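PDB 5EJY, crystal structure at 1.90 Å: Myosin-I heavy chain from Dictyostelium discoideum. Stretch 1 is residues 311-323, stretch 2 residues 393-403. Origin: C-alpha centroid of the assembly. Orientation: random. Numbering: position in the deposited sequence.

Stretch 1 311-323: NEFYYHQLFNDLF
Stretch 2, residues 393-403: AKKQMVQLLEK

Two helices, both entering from earlier in the chain, run through 311-321 and 393-401 and cross at 65° between their N-to-C directions, their axes 10.5 Å apart at closest approach. Phi/psi stays near -62/-43 through Asp321 and Leu401; Leu322 (-75/-8) and Glu402 (-66/-21) depart from it. The register is set by Tyr315 CA to Val398 CA, 7.2 Å, and Phe319 CA to Leu401 CA, 6.9 Å.

Leu401 is the knob. Its CA-to-CB bond points toward the first helix, and chi1 m with chi2 t carries the methyls into a hole formed by Tyr315, Leu318, Phe319 and Leu322. Leu401 CD1 lies 3.9 Å from Tyr315 O; Leu401 CD2 lies 4.0 Å from Phe319 CA. Leu322, m,t, puts its CD1 4.0 Å from Leu401 CD2. Leu318, t,p, brings its CD2 to 4.1 Å from Leu401 CB.

Tyr315 (chi1 m, chi2 -31°) lays a ring face under Val398, whose chi1 t places Val398 CG1 4.1 Å from the ring centroid, a CH-pi contact. Glu402 starts sideways, but m,m brings its end to the ring edge, Tyr315 CE1 to Glu402 OE2 2.9 Å, carboxylate oxygen against polarised C-H. Phe319, chi1 t, chi2 103°, receives Met397 (t,t,p) obliquely, Met397 SD 4.3 Å from Phe319 CD1.

Beyond these contacts, Lys394 extends t,t,t before chi4 turns to 92°, and Glu312 folds m,m. Lys394 NZ and Glu312 OE1, 3.3 Å apart, form a salt bridge with a weak hydrogen bond; a water bridges them, donating to Glu312 OE1 and accepting from Lys394 NZ.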

ATOM      1  N   ASN A 311      -9.777  -4.341 -20.144  1.00 28.85           N
ATOM      2  CA  ASN A 311     -10.338  -5.678 -20.331  1.00 32.66           C
ATOM      3  C   ASN A 311      -9.255  -6.734 -20.533  1.00 30.80           C
ATOM      4  O   ASN A 311      -9.374  -7.837 -20.023  1.00 29.72           O
ATOM      5  CB  ASN A 311     -11.378  -5.696 -21.462  1.00 32.04           C
ATOM      6  CG  ASN A 311     -12.635  -4.918 -21.105  1.00 33.99           C
ATOM      7  OD1 ASN A 311     -12.884  -4.616 -19.940  1.00 40.16           O
ATOM      8  ND2 ASN A 311     -13.435  -4.595 -22.105  1.00 41.16           N
ATOM      9  N   GLU A 312      -8.186  -6.391 -21.249  1.00 27.07           N
ATOM     10  CA  GLU A 312      -7.051  -7.312 -21.416  1.00 27.88           C
ATOM     11  C   GLU A 312      -6.352  -7.627 -20.094  1.00 31.24           C
ATOM     12  O   GLU A 312      -6.004  -8.783 -19.830  1.00 26.80           O
ATOM     13  CB  GLU A 312      -6.028  -6.757 -22.418  1.00 34.49           C
ATOM     14  CG  GLU A 312      -6.601  -6.490 -23.799  1.00 38.54           C
ATOM     15  CD  GLU A 312      -6.948  -7.764 -24.564  1.00 46.23           C
ATOM     16  OE1 GLU A 312      -6.373  -8.834 -24.260  1.00 42.73           O
ATOM     17  OE2 GLU A 312      -7.806  -7.690 -25.472  1.00 50.22           O
ATOM     18  N   PHE A 313      -6.123  -6.608 -19.263  1.00 26.04           N
ATOM     19  CA  PHE A 313      -5.561  -6.868 -17.939  1.00 26.34           C
ATOM     20  C   PHE A 313      -6.503  -7.835 -17.211  1.00 22.32           C
ATOM     21  O   PHE A 313      -6.068  -8.822 -16.601  1.00 23.92           O
ATOM     22  CB  PHE A 313      -5.411  -5.568 -17.124  1.00 25.86           C
ATOM     23  CG  PHE A 313      -4.118  -4.805 -17.389  1.00 26.52           C
ATOM     24  CD1 PHE A 313      -2.934  -5.469 -17.652  1.00 25.46           C
ATOM     25  CD2 PHE A 313      -4.098  -3.408 -17.337  1.00 27.32           C
ATOM     26  CE1 PHE A 313      -1.749  -4.756 -17.886  1.00 31.78           C
ATOM     27  CE2 PHE A 313      -2.927  -2.697 -17.560  1.00 27.13           C
ATOM     28  CZ  PHE A 313      -1.751  -3.371 -17.835  1.00 30.86           C
ATOM     29  N   TYR A 314      -7.796  -7.558 -17.284  1.00 21.90           N
ATOM     30  CA  TYR A 314      -8.754  -8.403 -16.576  1.00 24.21           C
ATOM     31  C   TYR A 314      -8.780  -9.866 -17.050  1.00 29.52           C
ATOM     32  O   TYR A 314      -8.846 -10.777 -16.225  1.00 24.23           O
ATOM     33  CB  TYR A 314     -10.167  -7.806 -16.588  1.00 25.78           C
ATOM     34  CG  TYR A 314     -11.167  -8.766 -15.982  1.00 26.55           C
ATOM     35  CD1 TYR A 314     -11.015  -9.211 -14.670  1.00 24.79           C
ATOM     36  CD2 TYR A 314     -12.229  -9.264 -16.726  1.00 26.49           C
ATOM     37  CE1 TYR A 314     -11.913 -10.118 -14.102  1.00 22.14           C
ATOM     38  CE2 TYR A 314     -13.145 -10.171 -16.158  1.00 25.91           C
ATOM     39  CZ  TYR A 314     -12.980 -10.584 -14.854  1.00 24.96           C
ATOM     40  OH  TYR A 314     -13.880 -11.482 -14.299  1.00 27.58           O
ATOM     41  N   TYR A 315      -8.732 -10.101 -18.362  1.00 27.23           N
ATOM     42  CA  TYR A 315      -8.734 -11.479 -18.863  1.00 30.08           C
ATOM     43  C   TYR A 315      -7.593 -12.291 -18.267  1.00 29.35           C
ATOM     44  O   TYR A 315      -7.764 -13.464 -17.956  1.00 26.77           O
ATOM     45  CB  TYR A 315      -8.645 -11.544 -20.393  1.00 29.03           C
ATOM     46  CG  TYR A 315      -9.742 -10.817 -21.123  1.00 32.52           C
ATOM     47  CD1 TYR A 315     -11.011 -10.707 -20.585  1.00 35.84           C
ATOM     48  CD2 TYR A 315      -9.494 -10.212 -22.358  1.00 38.35           C
ATOM     49  CE1 TYR A 315     -12.014 -10.028 -21.260  1.00 40.22           C
ATOM     50  CE2 TYR A 315     -10.487  -9.541 -23.036  1.00 35.89           C
ATOM     51  CZ  TYR A 315     -11.743  -9.450 -22.485  1.00 39.61           C
ATOM     52  OH  TYR A 315     -12.730  -8.771 -23.166  1.00 46.12           O
ATOM     53  N   HIS A 316      -6.421 -11.680 -18.118  1.00 23.05           N
ATOM     54  CA  HIS A 316      -5.290 -12.382 -17.510  1.00 26.96           C
ATOM     55  C   HIS A 316      -5.600 -12.753 -16.068  1.00 26.32           C
ATOM     56  O   HIS A 316      -5.253 -13.839 -15.604  1.00 26.38           O
ATOM     57  CB  HIS A 316      -4.023 -11.521 -17.542  1.00 29.71           C
ATOM     58  CG  HIS A 316      -3.498 -11.273 -18.919  1.00 36.09           C
ATOM     59  ND1 HIS A 316      -3.723 -10.097 -19.601  1.00 41.49           N
ATOM     60  CD2 HIS A 316      -2.761 -12.051 -19.744  1.00 42.00           C
ATOM     61  CE1 HIS A 316      -3.145 -10.159 -20.785  1.00 43.38           C
ATOM     62  NE2 HIS A 316      -2.549 -11.333 -20.895  1.00 47.42           N
ATOM     63  N   GLN A 317      -6.229 -11.821 -15.362  1.00 24.12           N
ATOM     64  CA  GLN A 317      -6.615 -12.022 -13.962  1.00 25.11           C
ATOM     65  C   GLN A 317      -7.635 -13.152 -13.816  1.00 24.01           C
ATOM     66  O   GLN A 317      -7.472 -14.039 -12.985  1.00 24.70           O
ATOM     67  CB  GLN A 317      -7.197 -10.722 -13.411  1.00 22.15           C
ATOM     68  CG  GLN A 317      -7.948 -10.833 -12.096  1.00 25.46           C
ATOM     69  CD  GLN A 317      -8.433  -9.475 -11.613  1.00 23.20           C
ATOM     70  OE1 GLN A 317      -7.797  -8.460 -11.881  1.00 21.31           O
ATOM     71  NE2 GLN A 317      -9.575  -9.448 -10.933  1.00 22.43           N
ATOM     72  N   LEU A 318      -8.692 -13.095 -14.614  1.00 23.05           N
ATOM     73  CA  LEU A 318      -9.741 -14.116 -14.577  1.00 24.76           C
ATOM     74  C   LEU A 318      -9.209 -15.495 -14.947  1.00 29.93           C
ATOM     75  O   LEU A 318      -9.527 -16.487 -14.292  1.00 26.90           O
ATOM     76  CB  LEU A 318     -10.884 -13.724 -15.502  1.00 24.75           C
ATOM     77  CG  LEU A 318     -12.078 -14.681 -15.593  1.00 30.26           C
ATOM     78  CD1 LEU A 318     -12.659 -14.998 -14.211  1.00 25.81           C
ATOM     79  CD2 LEU A 318     -13.119 -14.040 -16.480  1.00 27.32           C
ATOM     80  N   PHE A 319      -8.403 -15.560 -16.002  1.00 25.92           N
ATOM     81  CA  PHE A 319      -7.767 -16.807 -16.399  1.00 29.24           C
ATOM     82  C   PHE A 319      -7.010 -17.395 -15.220  1.00 29.76           C
ATOM     83  O   PHE A 319      -7.152 -18.575 -14.901  1.00 28.59           O
ATOM     84  CB  PHE A 319      -6.796 -16.556 -17.555  1.00 25.90           C
ATOM     85  CG  PHE A 319      -6.087 -17.794 -18.043  1.00 29.99           C
ATOM     86  CD1 PHE A 319      -6.485 -18.415 -19.219  1.00 27.51           C
ATOM     87  CD2 PHE A 319      -5.015 -18.321 -17.337  1.00 29.55           C
ATOM     88  CE1 PHE A 319      -5.827 -19.542 -19.680  1.00 27.32           C
ATOM     89  CE2 PHE A 319      -4.355 -19.452 -17.784  1.00 34.31           C
ATOM     90  CZ  PHE A 319      -4.764 -20.067 -18.959  1.00 31.79           C
ATOM     91  N   ASN A 320      -6.194 -16.567 -14.571  1.00 26.11           N
ATOM     92  CA  ASN A 320      -5.419 -17.030 -13.426  1.00 28.73           C
ATOM     93  C   ASN A 320      -6.293 -17.454 -12.249  1.00 29.14           C
ATOM     94  O   ASN A 320      -5.985 -18.428 -11.565  1.00 28.97           O
ATOM     95  CB  ASN A 320      -4.411 -15.972 -12.983  1.00 32.56           C
ATOM     96  CG  ASN A 320      -3.325 -15.749 -14.014  1.00 43.86           C
ATOM     97  OD1 ASN A 320      -2.990 -16.659 -14.776  1.00 39.99           O
ATOM     98  ND2 ASN A 320      -2.769 -14.540 -14.045  1.00 46.14           N
ATOM     99  N   ASP A 321      -7.382 -16.732 -12.014  1.00 24.59           N
ATOM    100  CA  ASP A 321      -8.279 -17.116 -10.939  1.00 26.03           C
ATOM    101  C   ASP A 321      -8.961 -18.459 -11.256  1.00 28.78           C
ATOM    102  O   ASP A 321      -9.189 -19.264 -10.364  1.00 27.35           O
ATOM    103  CB  ASP A 321      -9.327 -16.037 -10.670  1.00 24.33           C
ATOM    104  CG  ASP A 321      -8.757 -14.836  -9.914  1.00 23.66           C
ATOM    105  OD1 ASP A 321      -7.697 -14.971  -9.275  1.00 31.19           O
ATOM    106  OD2 ASP A 321      -9.383 -13.766  -9.950  1.00 26.79           O
ATOM    107  N   LEU A 322      -9.284 -18.694 -12.521  1.00 26.39           N
ATOM    108  CA  LEU A 322      -9.959 -19.941 -12.896  1.00 29.70           C
ATOM    109  C   LEU A 322      -9.003 -21.129 -12.885  1.00 30.40           C
ATOM    110  O   LEU A 322      -9.427 -22.287 -13.011  1.00 33.49           O
ATOM    111  CB  LEU A 322     -10.691 -19.787 -14.236  1.00 26.17           C
ATOM    112  CG  LEU A 322     -11.807 -18.749 -14.164  1.00 25.43           C
ATOM    113  CD1 LEU A 322     -12.521 -18.582 -15.492  1.00 29.41           C
ATOM    114  CD2 LEU A 322     -12.805 -19.133 -13.060  1.00 28.96           C
ATOM    115  N   PHE A 323      -7.715 -20.843 -12.707  1.00 31.06           N
ATOM    116  CA  PHE A 323      -6.694 -21.874 -12.521  1.00 33.24           C
ATOM    117  C   PHE A 323      -6.426 -22.090 -11.030  1.00 33.17           C
ATOM    118  O   PHE A 323      -5.576 -22.897 -10.647  1.00 34.61           O
ATOM    119  CB  PHE A 323      -5.384 -21.507 -13.250  1.00 33.33           C
ATOM    120  CG  PHE A 323      -5.254 -22.118 -14.637  1.00 35.47           C
ATOM    121  CD1 PHE A 323      -6.373 -22.378 -15.410  1.00 36.08           C
ATOM    122  CD2 PHE A 323      -4.005 -22.436 -15.155  1.00 38.50           C
ATOM    123  CE1 PHE A 323      -6.255 -22.942 -16.675  1.00 36.47           C
ATOM    124  CE2 PHE A 323      -3.877 -22.996 -16.420  1.00 38.47           C
ATOM    125  CZ  PHE A 323      -5.008 -23.250 -17.180  1.00 33.70           C
ATOM    126  N   ALA A 393      -7.908 -18.295 -31.934  1.00 40.65           N
ATOM    127  CA  ALA A 393      -7.566 -18.908 -30.660  1.00 40.74           C
ATOM    128  C   ALA A 393      -7.878 -17.952 -29.508  1.00 39.49           C
ATOM    129  O   ALA A 393      -8.555 -18.323 -28.549  1.00 39.49           O
ATOM    130  CB  ALA A 393      -6.101 -19.314 -30.644  1.00 33.73           C
ATOM    131  N   LYS A 394      -7.400 -16.716 -29.614  1.00 35.57           N
ATOM    132  CA  LYS A 394      -7.661 -15.727 -28.571  1.00 37.75           C
ATOM    133  C   LYS A 394      -9.156 -15.432 -28.404  1.00 40.60           C
ATOM    134  O   LYS A 394      -9.653 -15.359 -27.282  1.00 34.56           O
ATOM    135  CB  LYS A 394      -6.887 -14.424 -28.819  1.00 35.87           C
ATOM    136  CG  LYS A 394      -7.006 -13.421 -27.663  1.00 38.81           C
ATOM    137  CD  LYS A 394      -6.291 -12.111 -27.969  1.00 43.34           C
ATOM    138  CE  LYS A 394      -6.303 -11.166 -26.767  1.00 52.01           C
ATOM    139  NZ  LYS A 394      -5.090 -11.342 -25.911  1.00 49.84           N
ATOM    140  N   LYS A 395      -9.870 -15.258 -29.512  1.00 35.58           N
ATOM    141  CA  LYS A 395     -11.303 -14.972 -29.444  1.00 36.57           C
ATOM    142  C   LYS A 395     -12.090 -16.089 -28.743  1.00 43.60           C
ATOM    143  O   LYS A 395     -13.003 -15.828 -27.953  1.00 38.70           O
ATOM    144  CB  LYS A 395     -11.876 -14.730 -30.843  1.00 44.53           C
ATOM    145  N   GLN A 396     -11.732 -17.334 -29.028  1.00 40.92           N
ATOM    146  CA  GLN A 396     -12.410 -18.461 -28.409  1.00 43.94           C
ATOM    147  C   GLN A 396     -12.152 -18.493 -26.901  1.00 42.55           C
ATOM    148  O   GLN A 396     -13.073 -18.716 -26.124  1.00 37.67           O
ATOM    149  CB  GLN A 396     -11.981 -19.779 -29.055  1.00 41.84           C
ATOM    150  CG  GLN A 396     -12.462 -19.970 -30.487  1.00 46.15           C
ATOM    151  CD  GLN A 396     -12.303 -21.407 -30.951  1.00 49.09           C
ATOM    152  OE1 GLN A 396     -12.602 -22.342 -30.211  1.00 49.26           O
ATOM    153  NE2 GLN A 396     -11.813 -21.590 -32.173  1.00 53.10           N
ATOM    154  N   MET A 397     -10.901 -18.269 -26.501  1.00 42.53           N
ATOM    155  CA  MET A 397     -10.526 -18.222 -25.084  1.00 39.62           C
ATOM    156  C   MET A 397     -11.316 -17.145 -24.340  1.00 37.04           C
ATOM    157  O   MET A 397     -11.906 -17.404 -23.285  1.00 36.32           O
ATOM    158  CB  MET A 397      -9.021 -17.972 -24.937  1.00 37.46           C
ATOM    159  CG  MET A 397      -8.484 -18.077 -23.508  1.00 38.10           C
ATOM    160  SD  MET A 397      -6.771 -17.524 -23.383  1.00 40.26           S
ATOM    161  CE  MET A 397      -6.962 -15.781 -23.774  1.00 38.09           C
ATOM    162  N   VAL A 398     -11.330 -15.936 -24.893  1.00 39.70           N
ATOM    163  CA  VAL A 398     -12.055 -14.829 -24.277  1.00 36.15           C
ATOM    164  C   VAL A 398     -13.543 -15.142 -24.124  1.00 41.42           C
ATOM    165  O   VAL A 398     -14.166 -14.769 -23.131  1.00 34.59           O
ATOM    166  CB  VAL A 398     -11.848 -13.516 -25.058  1.00 40.77           C
ATOM    167  CG1 VAL A 398     -12.785 -12.429 -24.557  1.00 38.29           C
ATOM    168  CG2 VAL A 398     -10.395 -13.071 -24.941  1.00 38.32           C
ATOM    169  N   GLN A 399     -14.108 -15.835 -25.109  1.00 39.64           N
ATOM    170  CA  GLN A 399     -15.501 -16.249 -25.035  1.00 39.64           C
ATOM    171  C   GLN A 399     -15.722 -17.198 -23.861  1.00 34.98           C
ATOM    172  O   GLN A 399     -16.658 -17.027 -23.092  1.00 39.47           O
ATOM    173  CB  GLN A 399     -15.938 -16.923 -26.340  1.00 41.66           C
ATOM    174  N   LEU A 400     -14.859 -18.202 -23.735  1.00 35.73           N
ATOM    175  CA  LEU A 400     -14.966 -19.175 -22.652  1.00 33.02           C
ATOM    176  C   LEU A 400     -14.809 -18.512 -21.288  1.00 39.22           C
ATOM    177  O   LEU A 400     -15.463 -18.898 -20.309  1.00 33.98           O
ATOM    178  CB  LEU A 400     -13.907 -20.263 -22.825  1.00 35.12           C
ATOM    179  CG  LEU A 400     -14.180 -21.285 -23.930  1.00 37.21           C
ATOM    180  CD1 LEU A 400     -12.979 -22.185 -24.157  1.00 30.32           C
ATOM    181  CD2 LEU A 400     -15.420 -22.113 -23.575  1.00 39.91           C
ATOM    182  N   LEU A 401     -13.923 -17.522 -21.224  1.00 31.70           N
ATOM    183  CA  LEU A 401     -13.698 -16.772 -19.992  1.00 36.20           C
ATOM    184  C   LEU A 401     -14.925 -15.941 -19.655  1.00 33.22           C
ATOM    185  O   LEU A 401     -15.407 -15.957 -18.521  1.00 34.25           O
ATOM    186  CB  LEU A 401     -12.455 -15.867 -20.115  1.00 29.44           C
ATOM    187  CG  LEU A 401     -11.087 -16.550 -20.192  1.00 27.00           C
ATOM    188  CD1 LEU A 401      -9.977 -15.516 -20.402  1.00 30.28           C
ATOM    189  CD2 LEU A 401     -10.808 -17.365 -18.934  1.00 29.22           C
ATOM    190  N   GLU A 402     -15.439 -15.223 -20.647  1.00 32.20           N
ATOM    191  CA  GLU A 402     -16.543 -14.292 -20.424  1.00 34.44           C
ATOM    192  C   GLU A 402     -17.854 -14.976 -20.023  1.00 39.64           C
ATOM    193  O   GLU A 402     -18.734 -14.341 -19.442  1.00 33.73           O
ATOM    194  CB  GLU A 402     -16.778 -13.417 -21.661  1.00 40.16           C
ATOM    195  CG  GLU A 402     -15.752 -12.312 -21.849  1.00 46.90           C
ATOM    196  CD  GLU A 402     -15.782 -11.292 -20.723  1.00 50.96           C
ATOM    197  OE1 GLU A 402     -16.764 -11.288 -19.951  1.00 51.50           O
ATOM    198  OE2 GLU A 402     -14.827 -10.493 -20.609  1.00 57.17           O
ATOM    199  N   LYS A 403     -17.984 -16.261 -20.338  1.00 37.85           N
ATOM    200  CA  LYS A 403     -19.225 -16.983 -20.045  1.00 44.28           C
ATOM    201  C   LYS A 403     -19.154 -17.804 -18.759  1.00 41.33           C
ATOM    202  O   LYS A 403     -20.142 -18.432 -18.364  1.00 41.25           O
ATOM    203  CB  LYS A 403     -19.628 -17.885 -21.220  1.00 43.69           C
ATOM    204  CG  LYS A 403     -19.997 -17.131 -22.492  1.00 49.23           C
ATOM    205  CD  LYS A 403     -21.166 -16.180 -22.267  1.00 48.99           C
ATOM    206  CE  LYS A 403     -21.578 -15.483 -23.560  1.00 51.58           C
TER
HETATM  207  O   HOH W   1      -3.927  -9.273 -24.048  1.00 50.65           O